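Local coordinates for TIGR00725 family protein (Thermotoga maritima, PDB 1RCU) that is of unknown function but has the Rossmann-like fold of the SLOG families, whose members are thought to bind or process nucleotide-related ligands, at residues T53-G58 with R78-T83; V121-G126 with Q187-I192; H177-W180 with E184-Q187. All blocks are in the same frame, centred on the assembly; numbering follows the deposited sequence.

Interaction 1 of 3, residues T53-G58 with R78-T83; sequences TLAKKG and REAGGT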
loop_
_atom_site.group_PDB
_atom_site.type_symbol
_atom_site.label_atom_id
_atom_site.label_comp_id
_atom_site.label_asym_id
_atom_site.label_seq_id
_atom_site.Cartn_x
_atom_site.Cartn_y
_atom_site.Cartn_z
ATOM N N THR A 53 -7.694 -32.079 -1.170
ATOM C CA THR A 53 -9.070 -32.021 -1.612
ATOM C C THR A 53 -9.335 -30.819 -2.510
ATOM O O THR A 53 -10.086 -30.925 -3.484
ATOM C CB THR A 53 -10.021 -31.954 -0.430
ATOM O OG1 THR A 53 -9.763 -33.054 0.450
ATOM C CG2 THR A 53 -11.479 -32.018 -0.923
ATOM N N LEU A 54 -8.729 -29.678 -2.189
ATOM C CA LEU A 54 -8.943 -28.487 -3.002
ATOM C C LEU A 54 -8.349 -28.726 -4.376
ATOM O O LEU A 54 -8.956 -28.393 -5.391
ATOM C CB LEU A 54 -8.303 -27.261 -2.352
ATOM C CG LEU A 54 -9.006 -26.819 -1.064
ATOM C CD1 LEU A 54 -8.295 -25.640 -0.440
ATOM C CD2 LEU A 54 -10.445 -26.471 -1.377
ATOM N N ALA A 55 -7.152 -29.307 -4.396
ATOM C CA ALA A 55 -6.472 -29.607 -5.646
ATOM C C ALA A 55 -7.309 -30.581 -6.466
ATOM O O ALA A 55 -7.555 -30.331 -7.638
ATOM C CB ALA A 55 -5.072 -30.200 -5.379
ATOM N N LYS A 56 -7.754 -31.680 -5.851
ATOM C CA LYS A 56 -8.541 -32.690 -6.564
ATOM C C LYS A 56 -9.813 -32.107 -7.174
ATOM O O LYS A 56 -10.225 -32.516 -8.258
ATOM C CB LYS A 56 -8.900 -33.873 -5.641
ATOM C CG LYS A 56 -7.700 -34.598 -5.021
ATOM C CD LYS A 56 -8.146 -35.774 -4.158
ATOM C CE LYS A 56 -7.057 -36.229 -3.166
ATOM N NZ LYS A 56 -6.150 -37.333 -3.607
ATOM N N LYS A 57 -10.420 -31.143 -6.486
ATOM C CA LYS A 57 -11.643 -30.520 -6.978
ATOM C C LYS A 57 -11.360 -29.454 -8.020
ATOM O O LYS A 57 -12.290 -28.860 -8.560
ATOM C CB LYS A 57 -12.463 -29.907 -5.833
ATOM C CG LYS A 57 -13.009 -30.897 -4.817
ATOM C CD LYS A 57 -13.847 -31.985 -5.463
ATOM C CE LYS A 57 -14.491 -32.877 -4.396
ATOM N NZ LYS A 57 -15.255 -34.021 -4.964
ATOM N N GLY A 58 -10.082 -29.199 -8.281
ATOM C CA GLY A 58 -9.720 -28.210 -9.279
ATOM C C GLY A 58 -9.706 -26.735 -8.904
ATOM O O GLY A 58 -9.678 -25.888 -9.795
ATOM N N ARG A 78 0.157 -29.377 -3.773
ATOM C CA ARG A 78 1.180 -29.835 -4.712
ATOM C C ARG A 78 1.205 -31.354 -4.790
ATOM O O ARG A 78 1.384 -31.937 -5.861
ATOM C CB ARG A 78 2.554 -29.327 -4.313
ATOM C CG ARG A 78 2.671 -27.834 -4.396
ATOM C CD ARG A 78 2.536 -27.316 -5.813
ATOM N NE ARG A 78 3.805 -26.806 -6.330
ATOM C CZ ARG A 78 4.638 -27.511 -7.083
ATOM N NH1 ARG A 78 5.775 -26.980 -7.511
ATOM N NH2 ARG A 78 4.321 -28.745 -7.420
ATOM N N GLU A 79 1.026 -32.003 -3.650
ATOM C CA GLU A 79 1.003 -33.455 -3.634
ATOM C C GLU A 79 -0.021 -33.943 -4.643
ATOM O O GLU A 79 0.245 -34.859 -5.414
ATOM C CB GLU A 79 0.625 -33.960 -2.253
ATOM C CG GLU A 79 1.790 -34.552 -1.498
ATOM C CD GLU A 79 1.537 -34.639 -0.010
ATOM O OE1 GLU A 79 0.413 -34.994 0.382
ATOM O OE2 GLU A 79 2.468 -34.363 0.766
ATOM N N ALA A 80 -1.196 -33.328 -4.645
ATOM C CA ALA A 80 -2.233 -33.723 -5.577
ATOM C C ALA A 80 -2.118 -33.091 -6.963
ATOM O O ALA A 80 -3.028 -33.216 -7.773
ATOM C CB ALA A 80 -3.574 -33.419 -4.979
ATOM N N GLY A 81 -1.014 -32.403 -7.227
ATOM C CA GLY A 81 -0.820 -31.797 -8.528
ATOM C C GLY A 81 -1.601 -30.523 -8.787
ATOM O O GLY A 81 -1.749 -30.102 -9.931
ATOM N N GLY A 82 -2.117 -29.902 -7.738
ATOM C CA GLY A 82 -2.862 -28.680 -7.932
ATOM C C GLY A 82 -1.907 -27.506 -7.919
ATOM O O GLY A 82 -0.714 -27.679 -7.693
ATOM N N THR A 83 -2.424 -26.311 -8.172
ATOM C CA THR A 83 -1.604 -25.107 -8.167
ATOM C C THR A 83 -1.917 -24.284 -6.930
ATOM O O THR A 83 -3.081 -24.107 -6.574
ATOM C CB THR A 83 -1.875 -24.199 -9.379
ATOM O OG1 THR A 83 -1.623 -24.921 -10.585
ATOM C CG2 THR A 83 -0.952 -22.962 -9.332
#
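Ala55 presses its methyl group into the turn that follows helix 68-79, where it overlaps both the methyl of Ala80 and the bare alpha carbon of Gly82. Its CB lies 3.6 Å from Ala80 CB and 3.7 Å from Gly82 CA, so one small side chain meets a methyl and a bare alpha carbon of 78-83 at once. The contact shows how a helix and the turn after its neighbour can come close where the facing residues are small: with no side chain on Gly82, Ala55 CA and Gly82 CA stand only 4.4 Å apart. Ala80 answers from its own side, its CB pointing back toward helix 44-56. A second neighbour of that methyl is the second methylene of Lys56, its CG, 4.3 Å from Ala80 CB. Lys56 holds CG anti to its carbonyl carbon (chi1 -58°), which sets this methylene along the outer margin of the alanine pair while the chain continues toward solvent. No hydrogen bond spans the two segments, and the attraction is van der Waals contact between small apolar groups. Glycines shape both helix ends. Gly58 and Gly81 each have positive phi and close a Schellman motif, with Gly58 N bonded to Ala55 O at 2.8 Å and Gly81 N bonded to Arg78 O at the same distance. The contact lies at the protein surface, where the C-terminal ends of two neighbouring helices come together. A salt bridge from Glu79 to Arg52 further joins these helices. Leu54 points into the core, against Val26 and Val28 of strand 25-30 and Val61 of strand 60-63. Thr83, leading into strand 84-88, shares backbone hydrogen bonding with Val61, while helix 182-190 meets Thr53 from another side of helix 44-56.

Interaction 2 of 3, residues V121-G126 with Q187-I192; sequences VVVSIG and QIIEQI
Val121 and Ile189 mark the nearest approach of a central strand to the helix lying over it, their CA atoms 7.3 Å apart. At that spacing the backbones do not meet, and no hydrogen bond passes between 121-126 and 187-192; side chains alone bridge the gap, as is usual where a helix covers a sheet in an alpha/beta fold. Ile189 does the work from the helix, CG2 and CG1 meeting Val121 and CD1 meeting Val123. Its CG2 methyl rests 4.1 Å from Val121 CG1, while the longer arm ends with CD1 at 4.2 Å from Val123 CG2. With CG1 anti to the carbonyl carbon (chi1 -63°) and the chain extended beyond it (chi2 171°), the arm runs roughly along the strand, from Val121 toward Val123. Both valines meet the isoleucine roughly at a right angle. Val121 directs its CB toward the helix and offers CG1, the methyl lodged between its backbone N and carbonyl carbon (chi1 66°). All three residues are buried. Just beyond, the helix gives out: Gln187 O accepts Gln191 N at 3.0 Å and also a weak bond from Gln191 NE2 at 3.1 Å, the amide folding back over the last turn. The alternation of the strand sends Val122 and Ser124 to the other face, where Ala138, Thr131 and Ile135 of helix 129-140 receive them. Strand 121-125 lies between strands 25-30 and 145-148; Val121 and Val123 share backbone bonds with Val27, and Val122 bonds with Ile146. Around the contact, Ile189 also packs on Ile146 and on Tyr59, and Val123 reaches Leu50, so helices 44-56 and 182-190 cover this face of the sheet together.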
loop_
_atom_site.group_PDB
_atom_site.type_symbol
_atom_site.label_atom_id
_atom_site.label_comp_id
_atom_site.label_asym_id
_atom_site.label_seq_id
_atom_site.Cartn_x
_atom_site.Cartn_y
_atom_site.Cartn_z
ATOM N N VAL A 121 -13.769 -17.322 -1.869
ATOM C CA VAL A 121 -14.128 -17.856 -0.570
ATOM C C VAL A 121 -12.876 -18.070 0.275
ATOM O O VAL A 121 -11.813 -18.400 -0.252
ATOM C CB VAL A 121 -14.900 -19.199 -0.697
ATOM C CG1 VAL A 121 -14.010 -20.267 -1.277
ATOM C CG2 VAL A 121 -15.428 -19.618 0.669
ATOM N N VAL A 122 -13.007 -17.846 1.580
ATOM C CA VAL A 122 -11.895 -18.002 2.513
ATOM C C VAL A 122 -12.137 -19.135 3.517
ATOM O O VAL A 122 -13.220 -19.234 4.102
ATOM C CB VAL A 122 -11.671 -16.704 3.323
ATOM C CG1 VAL A 122 -10.538 -16.893 4.336
ATOM C CG2 VAL A 122 -11.372 -15.560 2.372
ATOM N N VAL A 123 -11.136 -19.995 3.696
ATOM C CA VAL A 123 -11.212 -21.107 4.639
ATOM C C VAL A 123 -10.171 -20.812 5.709
ATOM O O VAL A 123 -9.018 -20.531 5.403
ATOM C CB VAL A 123 -10.882 -22.440 3.954
ATOM C CG1 VAL A 123 -10.962 -23.585 4.966
ATOM C CG2 VAL A 123 -11.852 -22.675 2.818
ATOM N N SER A 124 -10.590 -20.901 6.962
ATOM C CA SER A 124 -9.756 -20.577 8.112
ATOM C C SER A 124 -9.403 -21.773 8.997
ATOM O O SER A 124 -10.260 -22.594 9.302
ATOM C CB SER A 124 -10.519 -19.533 8.928
ATOM O OG SER A 124 -9.729 -19.025 9.973
ATOM N N ILE A 125 -8.146 -21.856 9.420
ATOM C CA ILE A 125 -7.675 -22.942 10.291
ATOM C C ILE A 125 -6.795 -22.374 11.412
ATOM O O ILE A 125 -5.751 -21.758 11.145
ATOM C CB ILE A 125 -6.837 -23.987 9.508
ATOM C CG1 ILE A 125 -7.715 -24.697 8.483
ATOM C CG2 ILE A 125 -6.239 -25.004 10.469
ATOM C CD1 ILE A 125 -6.932 -25.623 7.587
ATOM N N GLY A 126 -7.222 -22.581 12.656
ATOM C CA GLY A 126 -6.471 -22.095 13.802
ATOM C C GLY A 126 -6.214 -20.617 13.696
ATOM O O GLY A 126 -7.151 -19.845 13.488
ATOM N N GLN A 187 -17.804 -28.972 0.713
ATOM C CA GLN A 187 -19.195 -29.145 0.382
ATOM C C GLN A 187 -19.883 -27.782 0.373
ATOM O O GLN A 187 -20.690 -27.476 -0.499
ATOM C CB GLN A 187 -19.803 -30.063 1.430
ATOM C CG GLN A 187 -21.175 -30.560 1.157
ATOM C CD GLN A 187 -21.629 -31.516 2.246
ATOM O OE1 GLN A 187 -20.966 -32.524 2.514
ATOM N NE2 GLN A 187 -22.747 -31.195 2.896
ATOM N N ILE A 188 -19.542 -26.966 1.358
ATOM C CA ILE A 188 -20.091 -25.623 1.489
ATOM C C ILE A 188 -19.603 -24.726 0.338
ATOM O O ILE A 188 -20.356 -23.903 -0.184
ATOM C CB ILE A 188 -19.668 -25.027 2.857
ATOM C CG1 ILE A 188 -20.307 -25.834 3.982
ATOM C CG2 ILE A 188 -20.102 -23.592 2.978
ATOM C CD1 ILE A 188 -19.763 -25.513 5.354
ATOM N N ILE A 189 -18.344 -24.888 -0.063
ATOM C CA ILE A 189 -17.788 -24.100 -1.162
ATOM C C ILE A 189 -18.544 -24.431 -2.442
ATOM O O ILE A 189 -18.871 -23.541 -3.217
ATOM C CB ILE A 189 -16.295 -24.419 -1.407
ATOM C CG1 ILE A 189 -15.467 -24.037 -0.177
ATOM C CG2 ILE A 189 -15.795 -23.675 -2.637
ATOM C CD1 ILE A 189 -14.015 -24.520 -0.227
ATOM N N GLU A 190 -18.795 -25.718 -2.668
ATOM C CA GLU A 190 -19.519 -26.146 -3.855
ATOM C C GLU A 190 -20.922 -25.550 -3.817
ATOM O O GLU A 190 -21.419 -25.028 -4.814
ATOM C CB GLU A 190 -19.567 -27.678 -3.920
ATOM C CG GLU A 190 -18.190 -28.308 -4.082
ATOM C CD GLU A 190 -18.233 -29.823 -4.150
ATOM O OE1 GLU A 190 -18.737 -30.458 -3.200
ATOM O OE2 GLU A 190 -17.750 -30.391 -5.150
ATOM N N GLN A 191 -21.543 -25.608 -2.646
ATOM C CA GLN A 191 -22.875 -25.053 -2.443
ATOM C C GLN A 191 -22.826 -23.533 -2.639
ATOM O O GLN A 191 -23.783 -22.826 -2.337
ATOM C CB GLN A 191 -23.357 -25.365 -1.016
ATOM C CG GLN A 191 -23.639 -26.849 -0.727
ATOM C CD GLN A 191 -23.886 -27.134 0.760
ATOM O OE1 GLN A 191 -24.731 -26.507 1.395
ATOM N NE2 GLN A 191 -23.150 -28.095 1.312
ATOM N N ILE A 192 -21.699 -23.053 -3.164
ATOM C CA ILE A 192 -21.438 -21.625 -3.381
ATOM C C ILE A 192 -21.596 -20.847 -2.074
ATOM O O ILE A 192 -20.571 -20.520 -1.437
ATOM C CB ILE A 192 -22.387 -20.982 -4.441
ATOM C CG1 ILE A 192 -21.919 -21.329 -5.857
ATOM C CG2 ILE A 192 -22.421 -19.456 -4.270
ATOM C CD1 ILE A 192 -22.252 -22.733 -6.293
#

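Interaction 3 of 3, residues H177-W180 with E184-Q187; sequences HQAW and EAVQ
Glu184 folds back onto Ala179 and Trp180, closing the tight beta-alpha unit in which strand 176-179, outermost within this chain in the parallel Rossmann-like sheet, turns into helix 182-190. At the root of its side chain, CB lies 3.9 Å from Ala179 CB, and CG keeps a similar distance to the same methyl, so the aliphatic part of the acid is used as an apolar surface. CG stands anti to the backbone N (chi1 -163°) and the chain stays extended past it, which carries the carboxylate over the end of the strand. There CD comes to 3.6 Å from Trp180 N. The two oxygens then part. OE2 lies over the backbone, 3.6 Å from Ala179 CA, whereas OE1 accepts the N-H of Trp180 at 3.2 Å in a nearly straight bond (165°). The donor approaches from above the carboxylate plane, 73° out of it. Behind the acid, the Ala179 methyl rests against the helix, 3.7 Å from Ala185 N and 4.1 Å from Ala185 CB; both alanines are buried, and their small size keeps strand and helix close. On the outer side, the CB of exposed Trp180 leaves its CA pointing away from the helix, yet stays 4.0 Å from Glu184 OE1, which sits at the edge of the ring, near the ring plane.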
loop_
_atom_site.group_PDB
_atom_site.type_symbol
_atom_site.label_atom_id
_atom_site.label_comp_id
_atom_site.label_asym_id
_atom_site.label_seq_id
_atom_site.Cartn_x
_atom_site.Cartn_y
_atom_site.Cartn_z
ATOM N N HIS A 177 -19.626 -19.053 7.379
ATOM C CA HIS A 177 -19.988 -20.456 7.518
ATOM C C HIS A 177 -19.066 -21.195 8.496
ATOM O O HIS A 177 -17.932 -20.772 8.773
ATOM C CB HIS A 177 -19.943 -21.147 6.150
ATOM C CG HIS A 177 -20.814 -20.496 5.120
ATOM N ND1 HIS A 177 -20.485 -19.308 4.507
ATOM C CD2 HIS A 177 -22.021 -20.856 4.622
ATOM C CE1 HIS A 177 -21.452 -18.963 3.675
ATOM N NE2 HIS A 177 -22.394 -19.887 3.727
ATOM N N GLN A 178 -19.569 -22.311 9.010
ATOM C CA GLN A 178 -18.835 -23.167 9.936
ATOM C C GLN A 178 -18.896 -24.606 9.420
ATOM O O GLN A 178 -19.932 -25.057 8.922
ATOM C CB GLN A 178 -19.461 -23.113 11.332
ATOM C CG GLN A 178 -19.305 -21.779 12.002
ATOM C CD GLN A 178 -19.859 -21.762 13.415
ATOM O OE1 GLN A 178 -19.390 -22.499 14.292
ATOM N NE2 GLN A 178 -20.844 -20.905 13.655
ATOM N N ALA A 179 -17.778 -25.317 9.529
ATOM C CA ALA A 179 -17.679 -26.712 9.111
ATOM C C ALA A 179 -16.782 -27.424 10.110
ATOM O O ALA A 179 -15.837 -26.836 10.625
ATOM C CB ALA A 179 -17.079 -26.802 7.693
ATOM N N TRP A 180 -17.078 -28.683 10.398
ATOM C CA TRP A 180 -16.263 -29.427 11.352
ATOM C C TRP A 180 -15.445 -30.496 10.672
ATOM O O TRP A 180 -14.839 -31.333 11.327
ATOM C CB TRP A 180 -17.143 -30.074 12.417
ATOM C CG TRP A 180 -17.799 -29.068 13.283
ATOM C CD1 TRP A 180 -18.932 -28.344 13.005
ATOM C CD2 TRP A 180 -17.337 -28.617 14.552
ATOM N NE1 TRP A 180 -19.197 -27.465 14.034
ATOM C CE2 TRP A 180 -18.229 -27.617 14.995
ATOM C CE3 TRP A 180 -16.244 -28.958 15.360
ATOM C CZ2 TRP A 180 -18.064 -26.961 16.214
ATOM C CZ3 TRP A 180 -16.074 -28.299 16.585
ATOM C CH2 TRP A 180 -16.980 -27.313 16.995
ATOM N N GLU A 184 -16.859 -31.437 4.839
ATOM C CA GLU A 184 -17.967 -30.518 5.063
ATOM C C GLU A 184 -17.619 -29.157 4.459
ATOM O O GLU A 184 -18.453 -28.523 3.817
ATOM C CB GLU A 184 -18.244 -30.375 6.566
ATOM C CG GLU A 184 -19.598 -29.779 6.901
ATOM C CD GLU A 184 -19.838 -29.697 8.396
ATOM O OE1 GLU A 184 -19.311 -30.559 9.138
ATOM O OE2 GLU A 184 -20.571 -28.784 8.828
ATOM N N ALA A 185 -16.375 -28.727 4.658
ATOM C CA ALA A 185 -15.884 -27.447 4.144
ATOM C C ALA A 185 -16.009 -27.302 2.623
ATOM O O ALA A 185 -16.571 -26.327 2.124
ATOM C CB ALA A 185 -14.425 -27.249 4.553
ATOM N N VAL A 186 -15.480 -28.267 1.879
ATOM C CA VAL A 186 -15.543 -28.221 0.424
ATOM C C VAL A 186 -16.974 -28.325 -0.079
ATOM O O VAL A 186 -17.317 -27.844 -1.157
ATOM C CB VAL A 186 -14.739 -29.359 -0.190
ATOM C CG1 VAL A 186 -14.686 -29.221 -1.704
ATOM C CG2 VAL A 186 -13.355 -29.360 0.412
ATOM N N GLN A 187 -17.804 -28.972 0.713
ATOM C CA GLN A 187 -19.195 -29.145 0.382
ATOM C C GLN A 187 -19.883 -27.782 0.373
ATOM O O GLN A 187 -20.690 -27.476 -0.499
ATOM C CB GLN A 187 -19.803 -30.063 1.430
ATOM C CG GLN A 187 -21.175 -30.560 1.157
ATOM C CD GLN A 187 -21.629 -31.516 2.246
ATOM O OE1 GLN A 187 -20.966 -32.524 2.514
ATOM N NE2 GLN A 187 -22.747 -31.195 2.896
#

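Overall arrangement
Helix 182-190 carries interactions 2 and 3 and touches segment 53-58 of interaction 1. Interactions 2 and 3 share Gln187 and have centres about 6 Å apart: successive turns of one helix reach different strands of the same sheet. Ile188 fills the interval, its CD1 lying 3.8 Å from Ala179 CB. Interaction 1 is more remote, its centre about 15 Å from that of interaction 2 and about 18 Å from that of interaction 3, but helix 44-56 carries the packing across. Thr53 CG2 touches Val186 CG2 at 3.5 Å, and Leu54 CD2 approaches Ile189 CD1 at 4.2 Å. The series runs from a surface helix-end contact, through the buried core, to the outermost strand of the chain's sheet.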